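Local coordinates for protein telomere length regulator taz1 (PDB 4ZMI) that binds double-stranded telomeric DNA and regulates telomere length and function, the chain here being its helical domain, at residues Glu95-Ser100 with Phe228-Leu234; Ile123-Ala127 with Phe224-Phe228. One frame throughout, in Å; residues are numbered along the deposited sequence.

Both contacts hold helix 214-229, and they share F228: contact 1 (95-100 with 228-234) takes its C-terminal end and the residues beyond, against helix 95-107, while contact 2 (123-127 with 224-228) takes its last full turn, against helix 118-130, the next helix in the chain. Their centres lie about 10 Å apart. Contact 2 is core, with all seven touching residues buried and about 7 Å between its centre and that of the chain; contact 1, at about 13 Å, is only partly buried. Chemistry follows place: contact 1 depends on charged side chains meeting backbone N and O atoms, contact 2 on aliphatic and phenylalanine side chains meeting one another.

Contact 1 (Glu95-Ser100 with Phe228-Leu234)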
ATOM      1  N   GLU A  95      -6.215  12.201 -10.314  1.00 87.31           N
ATOM      2  CA  GLU A  95      -5.100  11.322  -9.961  1.00 83.37           C
ATOM      3  C   GLU A  95      -4.222  11.902  -8.859  1.00 84.64           C
ATOM      4  O   GLU A  95      -3.874  11.207  -7.910  1.00 84.35           O
ATOM      5  CB  GLU A  95      -4.260  10.957 -11.181  1.00 86.59           C
ATOM      6  CG  GLU A  95      -3.306   9.820 -10.911  1.00 89.53           C
ATOM      7  CD  GLU A  95      -2.332   9.587 -12.041  1.00 97.96           C
ATOM      8  OE1 GLU A  95      -2.721   8.985 -13.059  1.00102.01           O
ATOM      9  OE2 GLU A  95      -1.167  10.004 -11.908  1.00 99.44           O
ATOM     10  N   LYS A  96      -3.891  13.183  -8.978  1.00 92.27           N
ATOM     11  CA  LYS A  96      -3.057  13.874  -7.990  1.00 90.93           C
ATOM     12  C   LYS A  96      -3.561  13.714  -6.547  1.00 88.10           C
ATOM     13  O   LYS A  96      -2.814  13.266  -5.688  1.00 94.54           O
ATOM     14  CB  LYS A  96      -2.850  15.366  -8.341  1.00101.79           C
ATOM     15  CG  LYS A  96      -2.949  15.733  -9.838  1.00112.17           C
ATOM     16  CD  LYS A  96      -4.409  15.947 -10.305  1.00106.20           C
ATOM     17  CE  LYS A  96      -4.489  16.531 -11.717  1.00104.83           C
ATOM     18  NZ  LYS A  96      -4.367  18.020 -11.747  1.00105.19           N
ATOM     19  N   PRO A  97      -4.825  14.069  -6.262  1.00 86.56           N
ATOM     20  CA  PRO A  97      -5.226  13.893  -4.860  1.00 84.11           C
ATOM     21  C   PRO A  97      -5.422  12.432  -4.463  1.00 83.05           C
ATOM     22  O   PRO A  97      -5.364  12.138  -3.275  1.00 87.81           O
ATOM     23  CB  PRO A  97      -6.565  14.632  -4.789  1.00 82.61           C
ATOM     24  CG  PRO A  97      -7.100  14.526  -6.150  1.00 79.52           C
ATOM     25  CD  PRO A  97      -5.903  14.693  -7.045  1.00 84.73           C
ATOM     26  N   LEU A  98      -5.668  11.540  -5.421  1.00 73.57           N
ATOM     27  CA  LEU A  98      -5.795  10.126  -5.086  1.00 62.86           C
ATOM     28  C   LEU A  98      -4.461   9.621  -4.540  1.00 64.92           C
ATOM     29  O   LEU A  98      -4.427   8.922  -3.537  1.00 65.16           O
ATOM     30  CB  LEU A  98      -6.255   9.298  -6.286  1.00 55.98           C
ATOM     31  CG  LEU A  98      -7.774   9.382  -6.567  1.00 64.88           C
ATOM     32  CD1 LEU A  98      -8.119   8.807  -7.918  1.00 55.21           C
ATOM     33  CD2 LEU A  98      -8.604   8.689  -5.478  1.00 66.95           C
ATOM     34  N   LYS A  99      -3.368  10.007  -5.188  1.00 67.39           N
ATOM     35  CA  LYS A  99      -2.027   9.615  -4.739  1.00 66.98           C
ATOM     36  C   LYS A  99      -1.778  10.066  -3.312  1.00 73.78           C
ATOM     37  O   LYS A  99      -1.145   9.352  -2.541  1.00 77.20           O
ATOM     38  CB  LYS A  99      -0.960  10.216  -5.631  1.00 67.55           C
ATOM     39  CG  LYS A  99      -1.102   9.857  -7.084  1.00 82.85           C
ATOM     40  CD  LYS A  99      -0.330   8.605  -7.434  1.00 89.63           C
ATOM     41  CE  LYS A  99      -0.405   8.376  -8.933  1.00 97.69           C
ATOM     42  NZ  LYS A  99       0.357   7.182  -9.357  1.00 96.40           N
ATOM     43  N   SER A 100      -2.287  11.242  -2.957  1.00 71.52           N
ATOM     44  CA  SER A 100      -2.131  11.743  -1.601  1.00 76.04           C
ATOM     45  C   SER A 100      -2.863  10.864  -0.594  1.00 73.10           C
ATOM     46  O   SER A 100      -2.293  10.489   0.426  1.00 74.43           O
ATOM     47  CB  SER A 100      -2.612  13.192  -1.483  1.00 83.22           C
ATOM     48  OG  SER A 100      -1.787  14.070  -2.235  1.00 93.68           O
ATOM     49  N   PHE A 228       5.972   7.022  -6.317  1.00108.22           N
ATOM     50  CA  PHE A 228       4.615   6.723  -6.765  1.00113.78           C
ATOM     51  C   PHE A 228       3.880   8.048  -6.973  1.00120.13           C
ATOM     52  O   PHE A 228       3.221   8.241  -7.992  1.00122.88           O
ATOM     53  CB  PHE A 228       3.910   5.846  -5.714  1.00108.75           C
ATOM     54  CG  PHE A 228       2.736   5.026  -6.235  1.00108.28           C
ATOM     55  CD1 PHE A 228       2.356   3.863  -5.575  1.00103.64           C
ATOM     56  CD2 PHE A 228       1.997   5.416  -7.345  1.00109.78           C
ATOM     57  CE1 PHE A 228       1.281   3.100  -6.015  1.00 97.46           C
ATOM     58  CE2 PHE A 228       0.908   4.646  -7.790  1.00 99.26           C
ATOM     59  CZ  PHE A 228       0.556   3.499  -7.120  1.00 95.67           C
ATOM     60  N   LYS A 229       4.045   8.975  -6.030  1.00124.81           N
ATOM     61  CA  LYS A 229       3.294  10.237  -6.022  1.00128.59           C
ATOM     62  C   LYS A 229       3.618  11.191  -7.182  1.00126.86           C
ATOM     63  O   LYS A 229       2.853  12.115  -7.457  1.00129.81           O
ATOM     64  CB  LYS A 229       3.437  10.961  -4.671  1.00134.43           C
ATOM     65  CG  LYS A 229       2.264  11.889  -4.329  1.00137.17           C
ATOM     66  CD  LYS A 229       2.330  12.438  -2.901  1.00136.17           C
ATOM     67  CE  LYS A 229       3.320  13.589  -2.767  1.00134.86           C
ATOM     68  NZ  LYS A 229       3.223  14.248  -1.432  1.00132.93           N
ATOM     69  N   ASN A 230       4.741  10.982  -7.860  1.00121.21           N
ATOM     70  CA  ASN A 230       4.995  11.755  -9.073  1.00119.41           C
ATOM     71  C   ASN A 230       5.043  10.894 -10.345  1.00113.87           C
ATOM     72  O   ASN A 230       5.752  11.204 -11.298  1.00113.61           O
ATOM     73  CB  ASN A 230       6.213  12.683  -8.928  1.00123.27           C
ATOM     74  CG  ASN A 230       7.510  11.931  -8.720  1.00125.67           C
ATOM     75  OD1 ASN A 230       7.508  10.743  -8.413  1.00126.80           O
ATOM     76  ND2 ASN A 230       8.632  12.628  -8.878  1.00126.65           N
ATOM     77  N   VAL A 231       4.259   9.818 -10.344  1.00105.15           N
ATOM     78  CA  VAL A 231       4.088   8.965 -11.518  1.00 95.49           C
ATOM     79  C   VAL A 231       2.642   9.043 -12.028  1.00 97.30           C
ATOM     80  O   VAL A 231       1.703   8.984 -11.239  1.00 97.36           O
ATOM     81  CB  VAL A 231       4.436   7.504 -11.186  1.00 77.46           C
ATOM     82  CG1 VAL A 231       3.937   6.565 -12.274  1.00 72.30           C
ATOM     83  CG2 VAL A 231       5.922   7.352 -10.997  1.00 73.78           C
ATOM     84  N   ARG A 232       2.461   9.191 -13.337  1.00101.23           N
ATOM     85  CA  ARG A 232       1.114   9.213 -13.907  1.00112.30           C
ATOM     86  C   ARG A 232       0.577   7.799 -14.112  1.00119.34           C
ATOM     87  O   ARG A 232       0.955   7.109 -15.060  1.00125.49           O
ATOM     88  CB  ARG A 232       1.073  10.005 -15.216  1.00113.02           C
ATOM     89  CG  ARG A 232       0.170  11.219 -15.151  1.00115.55           C
ATOM     90  CD  ARG A 232       0.313  12.089 -16.385  1.00124.19           C
ATOM     91  NE  ARG A 232      -0.557  13.261 -16.314  1.00130.95           N
ATOM     92  CZ  ARG A 232      -0.474  14.314 -17.123  1.00139.28           C
ATOM     93  NH1 ARG A 232       0.452  14.357 -18.075  1.00143.18           N
ATOM     94  NH2 ARG A 232      -1.316  15.331 -16.977  1.00140.63           N
ATOM     95  N   ARG A 233      -0.308   7.370 -13.217  1.00114.59           N
ATOM     96  CA  ARG A 233      -0.795   5.999 -13.257  1.00110.24           C
ATOM     97  C   ARG A 233      -2.024   5.839 -14.140  1.00108.18           C
ATOM     98  O   ARG A 233      -2.144   4.857 -14.874  1.00112.65           O
ATOM     99  CB  ARG A 233      -1.060   5.469 -11.848  1.00109.95           C
ATOM    100  CG  ARG A 233       0.086   4.650 -11.268  1.00108.68           C
ATOM    101  CD  ARG A 233       0.461   3.484 -12.171  1.00112.25           C
ATOM    102  NE  ARG A 233       1.630   2.759 -11.669  1.00124.38           N
ATOM    103  CZ  ARG A 233       2.817   2.717 -12.276  1.00129.40           C
ATOM    104  NH1 ARG A 233       2.999   3.349 -13.427  1.00139.41           N
ATOM    105  NH2 ARG A 233       3.822   2.034 -11.739  1.00119.44           N
ATOM    106  N   LEU A 234      -2.931   6.808 -14.083  1.00100.45           N
ATOM    107  CA  LEU A 234      -4.134   6.732 -14.904  1.00 97.20           C
ATOM    108  C   LEU A 234      -3.805   6.877 -16.392  1.00 99.78           C
ATOM    109  O   LEU A 234      -3.638   7.980 -16.904  1.00 98.86           O
ATOM    110  CB  LEU A 234      -5.193   7.725 -14.420  1.00 90.51           C
ATOM    111  CG  LEU A 234      -5.595   7.408 -12.967  1.00 84.33           C
ATOM    112  CD1 LEU A 234      -6.618   8.379 -12.407  1.00 87.67           C
ATOM    113  CD2 LEU A 234      -6.092   5.968 -12.813  1.00 71.34           C
TER
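Two charged side chains, one helical turn apart on helix 95-107, reach across to the backbone at the end of helix 214-229 and just beyond it. E95 and K99 both direct CA-to-CB toward it, and they supply most of the surface that segment 95-100 buries here, 92 and 113 Å². E95 has chi1 and chi2 both trans (-167° and -171°), an extended form that delivers the carboxylate to the loop: R233 N donates a weak hydrogen bond to E95 OE2 (3.1 Å), and L234 N donates a very short one to E95 OE1 (2.4 Å, N-H...O angle 158°). K99 starts m, with chi2 at -91° between wells, then runs straight through trans chi3 and chi4. Its NZ donates to V231 O at 2.9 Å and weakly to F228 O at 3.3 Å, and lies 3.0 Å from CE2 at the edge of the F228 ring; a cation-pi interaction with F78 gives the ammonium a further partner. V231 N also bonds to F228 O (3.0 Å), so K99 meets the chain where it turns off the helix. K229, chi1 and chi2 trans, lays its aliphatic part on K99 (CG to K99 CB, 3.9 Å) while its ammonium forms a salt bridge with E23 of helix 5-35. L234, in the mt rotamer, points CA-to-CB toward segment 95-100, its CB 3.1 Å from E95 OE1, and packs on F78 and I81. Buried K99, bridging a last-turn carbonyl and a loop carbonyl, and E95 thus join the end of the crystallised helical domain, after helix 214-229, to helix 95-107.

Contact 2 (Ile123-Ala127 with Phe224-Phe228); sequences IVLDA and FLLEF
Build both segments as regular alpha-helix, with A127 N to I123 O at 2.9 Å and F228 N to F224 O at 3.1 Å. Set the short axes 11.9 Å apart at closest approach, N-to-C directions 38° apart (signed crossing +38°). The CA register pairs V124 with F224 (9.0 Å), I123 with L225 (8.7 Å) and A127 with F228 (8.0 Å). F224 points CA-to-CB toward helix 118-130; with chi1 174° and chi2 79° its ring puts CZ 4.0 Å from A127 CB and CE2 4.4 Å from I123 CG2, both methyls at the ring edge, and CE2 4.3 Å from V124 CG2 (V124 chi1 t). Its ring also meets that of F137, nearly parallel. L225, mt, brings CD2 to 4.2 Å from I123 CG2. This wide, largely apolar helix-helix interface lies in the core of the helical domain of Taz1, assigned by sequence to the TRF family; residues i and i+4 of each helix, I123 and A127 against F224 and F228, face one another. F228 follows with chi1 -158° and chi2 155°, placing CE1 3.7 Å from I123 CG2 (I123 mt) and 4.0 Å from A127 CB. D126 OD2 sits 4.3 Å from F228 CZ at the ring edge, while the D126 carboxylate is hydrogen-bonded to S79 OG (through OD1) and F78 N (through OD2).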
ATOM      1  N   ILE A 123      -0.683  -1.549  -1.703  1.00 44.12           N
ATOM      2  CA  ILE A 123      -0.118  -0.496  -2.543  1.00 50.90           C
ATOM      3  C   ILE A 123       0.996  -1.026  -3.430  1.00 55.22           C
ATOM      4  O   ILE A 123       1.007  -0.742  -4.623  1.00 58.13           O
ATOM      5  CB  ILE A 123       0.358   0.702  -1.714  1.00 55.60           C
ATOM      6  CG1 ILE A 123      -0.824   1.281  -0.951  1.00 52.52           C
ATOM      7  CG2 ILE A 123       0.966   1.786  -2.601  1.00 49.17           C
ATOM      8  CD1 ILE A 123      -0.415   2.175   0.188  1.00 55.61           C
ATOM      9  N   VAL A 124       1.923  -1.799  -2.854  1.00 54.26           N
ATOM     10  CA  VAL A 124       2.990  -2.415  -3.646  1.00 47.78           C
ATOM     11  C   VAL A 124       2.453  -3.319  -4.782  1.00 47.08           C
ATOM     12  O   VAL A 124       2.903  -3.216  -5.912  1.00 55.05           O
ATOM     13  CB  VAL A 124       3.970  -3.226  -2.754  1.00 52.55           C
ATOM     14  CG1 VAL A 124       5.039  -3.922  -3.604  1.00 47.98           C
ATOM     15  CG2 VAL A 124       4.617  -2.330  -1.722  1.00 53.92           C
ATOM     16  N   LEU A 125       1.493  -4.199  -4.480  1.00 45.74           N
ATOM     17  CA  LEU A 125       0.919  -5.082  -5.497  1.00 49.84           C
ATOM     18  C   LEU A 125       0.198  -4.261  -6.554  1.00 53.37           C
ATOM     19  O   LEU A 125       0.262  -4.580  -7.737  1.00 52.03           O
ATOM     20  CB  LEU A 125      -0.042  -6.115  -4.895  1.00 45.24           C
ATOM     21  CG  LEU A 125       0.617  -7.277  -4.129  1.00 47.00           C
ATOM     22  CD1 LEU A 125      -0.414  -7.930  -3.241  1.00 44.60           C
ATOM     23  CD2 LEU A 125       1.223  -8.332  -5.056  1.00 40.29           C
ATOM     24  N   ASP A 126      -0.492  -3.205  -6.126  1.00 53.22           N
ATOM     25  CA  ASP A 126      -1.220  -2.361  -7.072  1.00 50.72           C
ATOM     26  C   ASP A 126      -0.236  -1.728  -8.039  1.00 54.90           C
ATOM     27  O   ASP A 126      -0.444  -1.755  -9.244  1.00 58.53           O
ATOM     28  CB  ASP A 126      -2.012  -1.284  -6.353  1.00 50.31           C
ATOM     29  CG  ASP A 126      -2.852  -0.449  -7.305  1.00 58.20           C
ATOM     30  OD1 ASP A 126      -3.601  -1.033  -8.122  1.00 56.49           O
ATOM     31  OD2 ASP A 126      -2.752   0.797  -7.237  1.00 58.41           O
ATOM     32  N   ALA A 127       0.854  -1.188  -7.506  1.00 50.35           N
ATOM     33  CA  ALA A 127       1.930  -0.654  -8.344  1.00 49.56           C
ATOM     34  C   ALA A 127       2.445  -1.714  -9.292  1.00 57.04           C
ATOM     35  O   ALA A 127       2.603  -1.470 -10.485  1.00 65.00           O
ATOM     36  CB  ALA A 127       3.077  -0.121  -7.482  1.00 45.84           C
ATOM     37  N   PHE A 224       9.334   5.241  -1.417  1.00 74.73           N
ATOM     38  CA  PHE A 224       8.550   4.566  -2.452  1.00 71.42           C
ATOM     39  C   PHE A 224       7.203   5.225  -2.706  1.00 70.09           C
ATOM     40  O   PHE A 224       6.790   5.364  -3.851  1.00 69.48           O
ATOM     41  CB  PHE A 224       8.339   3.095  -2.107  1.00 71.28           C
ATOM     42  CG  PHE A 224       7.428   2.382  -3.063  1.00 66.95           C
ATOM     43  CD1 PHE A 224       7.896   1.951  -4.285  1.00 69.46           C
ATOM     44  CD2 PHE A 224       6.112   2.139  -2.738  1.00 56.71           C
ATOM     45  CE1 PHE A 224       7.070   1.288  -5.158  1.00 70.44           C
ATOM     46  CE2 PHE A 224       5.281   1.485  -3.612  1.00 63.66           C
ATOM     47  CZ  PHE A 224       5.759   1.059  -4.824  1.00 59.43           C
ATOM     48  N   LEU A 225       6.522   5.627  -1.636  1.00 67.40           N
ATOM     49  CA  LEU A 225       5.250   6.323  -1.763  1.00 66.73           C
ATOM     50  C   LEU A 225       5.448   7.695  -2.401  1.00 77.67           C
ATOM     51  O   LEU A 225       4.508   8.288  -2.912  1.00 80.57           O
ATOM     52  CB  LEU A 225       4.574   6.489  -0.394  1.00 64.34           C
ATOM     53  CG  LEU A 225       4.277   5.258   0.474  1.00 58.78           C
ATOM     54  CD1 LEU A 225       3.490   5.638   1.727  1.00 61.02           C
ATOM     55  CD2 LEU A 225       3.534   4.195  -0.307  1.00 63.15           C
ATOM     56  N   LEU A 226       6.671   8.211  -2.349  1.00 84.33           N
ATOM     57  CA  LEU A 226       6.970   9.502  -2.956  1.00 87.81           C
ATOM     58  C   LEU A 226       7.189   9.382  -4.459  1.00 93.65           C
ATOM     59  O   LEU A 226       6.642  10.178  -5.217  1.00100.58           O
ATOM     60  CB  LEU A 226       8.181  10.156  -2.293  1.00 93.00           C
ATOM     61  CG  LEU A 226       7.946  10.851  -0.952  1.00 91.56           C
ATOM     62  CD1 LEU A 226       9.267  11.252  -0.320  1.00 90.93           C
ATOM     63  CD2 LEU A 226       7.059  12.058  -1.128  1.00 92.73           C
ATOM     64  N   GLU A 227       7.985   8.399  -4.888  1.00 92.19           N
ATOM     65  CA  GLU A 227       8.139   8.091  -6.315  1.00 99.01           C
ATOM     66  C   GLU A 227       6.779   7.867  -6.958  1.00106.04           C
ATOM     67  O   GLU A 227       6.486   8.415  -8.019  1.00108.38           O
ATOM     68  CB  GLU A 227       8.940   6.810  -6.533  1.00103.34           C
ATOM     69  CG  GLU A 227      10.265   6.711  -5.828  1.00109.24           C
ATOM     70  CD  GLU A 227      10.934   5.381  -6.101  1.00112.46           C
ATOM     71  OE1 GLU A 227      10.857   4.896  -7.252  1.00109.39           O
ATOM     72  OE2 GLU A 227      11.521   4.812  -5.160  1.00116.99           O
ATOM     73  N   PHE A 228       5.972   7.022  -6.317  1.00108.22           N
ATOM     74  CA  PHE A 228       4.615   6.723  -6.765  1.00113.78           C
ATOM     75  C   PHE A 228       3.880   8.048  -6.973  1.00120.13           C
ATOM     76  O   PHE A 228       3.221   8.241  -7.992  1.00122.88           O
ATOM     77  CB  PHE A 228       3.910   5.846  -5.714  1.00108.75           C
ATOM     78  CG  PHE A 228       2.736   5.026  -6.235  1.00108.28           C
ATOM     79  CD1 PHE A 228       2.356   3.863  -5.575  1.00103.64           C
ATOM     80  CD2 PHE A 228       1.997   5.416  -7.345  1.00109.78           C
ATOM     81  CE1 PHE A 228       1.281   3.100  -6.015  1.00 97.46           C
ATOM     82  CE2 PHE A 228       0.908   4.646  -7.790  1.00 99.26           C
ATOM     83  CZ  PHE A 228       0.556   3.499  -7.120  1.00 95.67           C
TER